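Local coordinates for tyrosine aminotransferase (Leishmania infantum, PDB 4IX8), which probably catalyses the transfer of the amino group from L-tyrosine to 2-oxoglutarate, using pyridoxal 5'-phosphate as cofactor, at residues A[152-157]-A[175-180]. Numbering follows the deposited sequence.
Sequences LALTAL and KSVCDS
In the large, cofactor-binding domain of a fold-type I aminotransferase, helices 145-157 and 173-181 pack beside each other through Leu154 on the first and Val177 and Cys178 on the second. The contact is small, burying 124 Å² in all, and entirely apolar. One methyl of Leu154 does the touching: CD2 meets Val177 CG1 at 3.9 Å and also lies 4.2 Å from Cys178 SG, so it is shared by two consecutive residues of the facing helix. Leucine suits this place because it branches at CG, which carries its methyls far enough out to bridge a backbone separation of 7.7 Å between the CA atoms of Leu154 and Cys178.

Val177 answers with a short, beta-branched side chain that points at the other helix; with CG1 anti to the backbone N (chi1 169°), this methyl is the one presented to Leu154. The thiol of Cys178, compact and only weakly polar, fits the same apolar surroundings. Outside the contact itself, Lys175 NZ donates to Asp179 OD2 at 3.0 Å, and OD2 receives it on its syn lone pair, the side of the other carboxylate oxygen. This salt bridge spans one helical turn on the partly exposed side of 173-181.

Both helices lie against strand 163-168, whose Ile164 touches Leu154 and Cys178, while Cys178 also rests on Cys185 of the adjacent parallel strand 184-191. Helix 304-313 packs against 145-157 through Leu313, Met310 and Trp306, and Leu316 of the second subunit reaches Val177, bringing the dimer interface up to the helix pair.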
loop_
_atom_site.group_PDB
_atom_site.type_symbol
_atom_site.label_atom_id
_atom_site.label_comp_id
_atom_site.label_asym_id
_atom_site.label_seq_id
_atom_site.Cartn_x
_atom_site.Cartn_y
_atom_site.Cartn_z
ATOM N N LEU A 152 -9.748 -0.499 0.506
ATOM C CA LEU A 152 -10.505 0.104 1.598
ATOM C C LEU A 152 -11.985 0.179 1.265
ATOM O O LEU A 152 -12.831 -0.124 2.085
ATOM C CB LEU A 152 -9.984 1.508 1.884
ATOM C CG LEU A 152 -8.589 1.550 2.445
ATOM C CD1 LEU A 152 -8.086 2.968 2.383
ATOM C CD2 LEU A 152 -8.527 0.998 3.870
ATOM N N ALA A 153 -12.313 0.564 0.043
ATOM C CA ALA A 153 -13.714 0.682 -0.326
ATOM C C ALA A 153 -14.434 -0.667 -0.204
ATOM O O ALA A 153 -15.520 -0.758 0.382
ATOM C CB ALA A 153 -13.850 1.243 -1.746
ATOM N N LEU A 154 -13.847 -1.717 -0.766
ATOM C CA LEU A 154 -14.529 -2.998 -0.783
ATOM C C LEU A 154 -14.519 -3.703 0.564
ATOM O O LEU A 154 -15.522 -4.271 0.948
ATOM C CB LEU A 154 -13.893 -3.894 -1.820
ATOM C CG LEU A 154 -14.478 -3.871 -3.238
ATOM C CD1 LEU A 154 -14.977 -2.537 -3.656
ATOM C CD2 LEU A 154 -13.385 -4.313 -4.209
ATOM N N THR A 155 -13.395 -3.709 1.277
ATOM C CA THR A 155 -13.317 -4.534 2.479
ATOM C C THR A 155 -13.964 -3.822 3.682
ATOM O O THR A 155 -14.147 -4.413 4.723
ATOM C CB THR A 155 -11.850 -4.923 2.803
ATOM O OG1 THR A 155 -11.077 -3.765 3.079
ATOM C CG2 THR A 155 -11.249 -5.635 1.657
ATOM N N ALA A 156 -14.278 -2.543 3.539
ATOM C CA ALA A 156 -15.024 -1.805 4.561
ATOM C C ALA A 156 -16.521 -1.974 4.299
ATOM O O ALA A 156 -17.329 -1.738 5.180
ATOM C CB ALA A 156 -14.622 -0.308 4.563
ATOM N N LEU A 157 -16.890 -2.447 3.112
ATOM C CA LEU A 157 -18.296 -2.531 2.713
ATOM C C LEU A 157 -18.830 -3.974 2.780
ATOM O O LEU A 157 -19.977 -4.232 3.194
ATOM C CB LEU A 157 -18.452 -1.952 1.285
ATOM C CG LEU A 157 -19.864 -1.855 0.734
ATOM C CD1 LEU A 157 -20.687 -0.784 1.468
ATOM C CD2 LEU A 157 -19.782 -1.557 -0.718
ATOM N N LYS A 175 -11.281 -7.402 -9.493
ATOM C CA LYS A 175 -11.422 -8.848 -9.427
ATOM C C LYS A 175 -10.415 -9.451 -8.453
ATOM O O LYS A 175 -10.732 -10.373 -7.696
ATOM C CB LYS A 175 -11.255 -9.427 -10.833
ATOM C CG LYS A 175 -11.014 -10.896 -10.930
ATOM C CD LYS A 175 -12.233 -11.687 -10.856
ATOM C CE LYS A 175 -11.941 -13.105 -11.302
ATOM N NZ LYS A 175 -12.859 -13.986 -10.557
ATOM N N SER A 176 -9.194 -8.934 -8.483
ATOM C CA SER A 176 -8.139 -9.482 -7.656
ATOM C C SER A 176 -8.423 -9.291 -6.194
ATOM O O SER A 176 -8.136 -10.172 -5.426
ATOM C CB SER A 176 -6.786 -8.856 -8.012
ATOM O OG SER A 176 -6.291 -9.475 -9.181
ATOM N N VAL A 177 -8.944 -8.122 -5.825
ATOM C CA VAL A 177 -9.255 -7.794 -4.436
ATOM C C VAL A 177 -10.455 -8.579 -3.971
ATOM O O VAL A 177 -10.441 -9.157 -2.895
ATOM C CB VAL A 177 -9.518 -6.293 -4.283
ATOM C CG1 VAL A 177 -10.102 -5.931 -2.925
ATOM C CG2 VAL A 177 -8.253 -5.544 -4.533
ATOM N N CYS A 178 -11.490 -8.640 -4.808
ATOM C CA CYS A 178 -12.666 -9.442 -4.469
ATOM C C CYS A 178 -12.285 -10.884 -4.145
ATOM O O CYS A 178 -12.656 -11.425 -3.100
ATOM C CB CYS A 178 -13.647 -9.470 -5.629
ATOM S SG CYS A 178 -14.624 -7.960 -5.768
ATOM N N ASP A 179 -11.556 -11.535 -5.053
ATOM C CA ASP A 179 -11.201 -12.933 -4.833
ATOM C C ASP A 179 -10.311 -13.062 -3.598
ATOM O O ASP A 179 -10.351 -14.058 -2.891
ATOM C CB ASP A 179 -10.475 -13.523 -6.042
ATOM C CG ASP A 179 -11.378 -13.699 -7.270
ATOM O OD1 ASP A 179 -12.619 -13.742 -7.119
ATOM O OD2 ASP A 179 -10.836 -13.776 -8.408
ATOM N N SER A 180 -9.466 -12.066 -3.364
ATOM C CA SER A 180 -8.566 -12.121 -2.231
ATOM C C SER A 180 -9.365 -12.186 -0.909
ATOM O O SER A 180 -8.946 -12.835 0.057
ATOM C CB SER A 180 -7.665 -10.920 -2.206
ATOM O OG SER A 180 -6.793 -10.997 -1.110
#